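Local atomic coordinates of putative membrane anchored protein (Corynebacterium diphtheriae, PDB entry 3LSO), a protein that is of unknown function but is probably anchored in the bacterial membrane, with an elongated, all-beta, multidomain part that is probably extracytoplasmic. Residues F49-M55 / D66-K72. Numbering follows the deposited sequence.
Sequences FSAEFEM and DALIKIK
The F53 ring lies under I69: CG1 of I69 sits 3.7 Å from the ring centroid, 14° off the normal, a CH-pi contact over the face. F53 CZ also meets I69 CD1 at 3.6 Å. The two residues form a non-hydrogen-bonded pair in an antiparallel strand pairing of the N-terminal domain, an all-beta domain of the E-set clan. The strand axes approach to 4.7 Å, with N-to-C directions 161° apart. The register runs from S50 opposite K72 to M55 opposite A67, and phi/psi values are extended throughout. E52 with K70 is a hydrogen-bonded pair: E52 N to K70 O and K70 N to E52 O, both 3.0 Å. E54 with L68 repeats this, with E54 N to L68 O at 2.9 Å and L68 N to E54 O at 3.2 Å. A51, F53, I69 and I71 share the inward face. There A51 CB touches I71 CG1 at 4.1 Å, while the F184 ring meets the F53 ring, their planes about 15° apart. Strands 25-36 and 132-146 flank the pair, so both strands are interior to the sheet. The other face carries E52, E54, L68 and K70. E54 (chi1 m, chi2 t) and the extended K70 (chi1 m) make a long salt bridge, E54 OE2 to K70 NZ, 3.7 Å. At one end, K72 N donates to S50 O at 3.1 Å.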
loop_
_atom_site.group_PDB
_atom_site.type_symbol
_atom_site.label_atom_id
_atom_site.label_comp_id
_atom_site.label_asym_id
_atom_site.label_seq_id
_atom_site.Cartn_x
_atom_site.Cartn_y
_atom_site.Cartn_z
ATOM N N PHE B 49 -15.246 10.758 -38.911
ATOM C CA PHE B 49 -14.281 11.464 -38.059
ATOM C C PHE B 49 -13.500 10.489 -37.203
ATOM O O PHE B 49 -14.032 9.949 -36.232
ATOM C CB PHE B 49 -15.019 12.439 -37.152
ATOM C CG PHE B 49 -14.143 13.124 -36.139
ATOM C CD1 PHE B 49 -13.377 14.237 -36.496
ATOM C CD2 PHE B 49 -14.111 12.689 -34.816
ATOM C CE1 PHE B 49 -12.565 14.901 -35.549
ATOM C CE2 PHE B 49 -13.302 13.354 -33.857
ATOM C CZ PHE B 49 -12.528 14.456 -34.232
ATOM N N SER B 50 -12.230 10.291 -37.545
ATOM C CA SER B 50 -11.389 9.297 -36.870
ATOM C C SER B 50 -10.287 9.918 -35.994
ATOM O O SER B 50 -9.494 10.736 -36.464
ATOM C CB SER B 50 -10.795 8.323 -37.893
ATOM O OG SER B 50 -10.105 9.008 -38.918
ATOM N N ALA B 51 -10.248 9.518 -34.721
ATOM C CA ALA B 51 -9.242 10.008 -33.784
ATOM C C ALA B 51 -8.783 8.943 -32.785
ATOM O O ALA B 51 -9.550 8.061 -32.390
ATOM C CB ALA B 51 -9.755 11.226 -33.055
ATOM N N GLU B 52 -7.516 9.038 -32.388
ATOM C CA GLU B 52 -6.917 8.130 -31.415
ATOM C C GLU B 52 -6.440 8.918 -30.192
ATOM O O GLU B 52 -5.592 9.810 -30.293
ATOM C CB GLU B 52 -5.766 7.350 -32.057
ATOM C CG GLU B 52 -4.852 6.651 -31.065
ATOM C CD GLU B 52 -3.904 5.658 -31.718
ATOM O OE1 GLU B 52 -3.639 5.771 -32.939
ATOM O OE2 GLU B 52 -3.422 4.753 -30.993
ATOM N N PHE B 53 -7.010 8.586 -29.042
ATOM C CA PHE B 53 -6.671 9.243 -27.788
ATOM C C PHE B 53 -5.664 8.402 -26.993
ATOM O O PHE B 53 -6.050 7.566 -26.173
ATOM C CB PHE B 53 -7.944 9.460 -26.968
ATOM C CG PHE B 53 -8.627 10.775 -27.221
ATOM C CD1 PHE B 53 -9.300 11.015 -28.407
ATOM C CD2 PHE B 53 -8.624 11.773 -26.248
ATOM C CE1 PHE B 53 -9.940 12.235 -28.614
ATOM C CE2 PHE B 53 -9.265 12.997 -26.456
ATOM C CZ PHE B 53 -9.916 13.228 -27.630
ATOM N N GLU B 54 -4.377 8.619 -27.243
ATOM C CA GLU B 54 -3.332 7.864 -26.562
ATOM C C GLU B 54 -3.110 8.421 -25.156
ATOM O O GLU B 54 -2.474 9.457 -24.966
ATOM C CB GLU B 54 -2.040 7.853 -27.385
ATOM C CG GLU B 54 -2.206 7.283 -28.804
ATOM C CD GLU B 54 -0.934 7.361 -29.661
ATOM O OE1 GLU B 54 0.111 7.848 -29.172
ATOM O OE2 GLU B 54 -0.980 6.928 -30.835
HETATM N N MSE B 55 -3.664 7.722 -24.173
HETATM C CA MSE B 55 -3.622 8.145 -22.781
HETATM C C MSE B 55 -3.133 7.024 -21.887
HETATM O O MSE B 55 -3.275 5.850 -22.244
HETATM C CB MSE B 55 -5.010 8.557 -22.323
HETATM C CG MSE B 55 -5.208 10.039 -22.269
HETATM SE SE MSE B 55 -7.051 10.428 -21.843
HETATM C CE MSE B 55 -7.791 9.905 -23.548
ATOM N N ASP B 66 -0.692 13.779 -19.729
ATOM C CA ASP B 66 -0.789 14.172 -21.125
ATOM C C ASP B 66 -1.692 13.259 -21.942
ATOM O O ASP B 66 -1.573 12.040 -21.875
ATOM C CB ASP B 66 0.611 14.185 -21.741
ATOM C CG ASP B 66 1.533 15.165 -21.054
ATOM O OD1 ASP B 66 1.205 16.367 -21.063
ATOM O OD2 ASP B 66 2.579 14.746 -20.496
ATOM N N ALA B 67 -2.596 13.865 -22.712
ATOM C CA ALA B 67 -3.392 13.152 -23.713
ATOM C C ALA B 67 -2.884 13.500 -25.113
ATOM O O ALA B 67 -2.882 14.667 -25.507
ATOM C CB ALA B 67 -4.851 13.502 -23.571
ATOM N N LEU B 68 -2.419 12.490 -25.844
ATOM C CA LEU B 68 -1.995 12.681 -27.232
ATOM C C LEU B 68 -3.127 12.300 -28.218
ATOM O O LEU B 68 -3.551 11.140 -28.298
ATOM C CB LEU B 68 -0.675 11.934 -27.535
ATOM C CG LEU B 68 -0.034 12.073 -28.938
ATOM C CD1 LEU B 68 0.437 13.512 -29.263
ATOM C CD2 LEU B 68 1.110 11.066 -29.180
ATOM N N ILE B 69 -3.622 13.295 -28.948
ATOM C CA ILE B 69 -4.676 13.070 -29.924
ATOM C C ILE B 69 -4.119 13.072 -31.344
ATOM O O ILE B 69 -3.630 14.092 -31.833
ATOM C CB ILE B 69 -5.785 14.131 -29.811
ATOM C CG1 ILE B 69 -6.378 14.145 -28.392
ATOM C CG2 ILE B 69 -6.854 13.877 -30.863
ATOM C CD1 ILE B 69 -7.076 15.444 -28.007
ATOM N N LYS B 70 -4.184 11.915 -31.989
ATOM C CA LYS B 70 -3.848 11.799 -33.396
ATOM C C LYS B 70 -5.146 11.836 -34.215
ATOM O O LYS B 70 -5.968 10.928 -34.145
ATOM C CB LYS B 70 -3.038 10.519 -33.660
ATOM C CG LYS B 70 -1.667 10.497 -32.983
ATOM C CD LYS B 70 -0.792 9.341 -33.474
ATOM C CE LYS B 70 0.572 9.338 -32.781
ATOM N NZ LYS B 70 1.463 8.262 -33.286
ATOM N N ILE B 71 -5.345 12.913 -34.964
ATOM C CA ILE B 71 -6.525 13.033 -35.816
ATOM C C ILE B 71 -6.186 12.734 -37.277
ATOM O O ILE B 71 -5.383 13.434 -37.912
ATOM C CB ILE B 71 -7.205 14.403 -35.689
ATOM C CG1 ILE B 71 -7.736 14.596 -34.270
ATOM C CG2 ILE B 71 -8.359 14.512 -36.673
ATOM C CD1 ILE B 71 -8.254 15.999 -33.974
ATOM N N LYS B 72 -6.817 11.683 -37.789
ATOM C CA LYS B 72 -6.612 11.227 -39.150
ATOM C C LYS B 72 -7.257 12.212 -40.134
ATOM O O LYS B 72 -8.397 12.666 -39.932
ATOM C CB LYS B 72 -7.189 9.818 -39.305
ATOM C CG LYS B 72 -6.637 9.000 -40.467
ATOM C CD LYS B 72 -5.410 8.175 -40.084
ATOM C CE LYS B 72 -5.078 7.219 -41.213
ATOM N NZ LYS B 72 -3.621 7.080 -41.371
#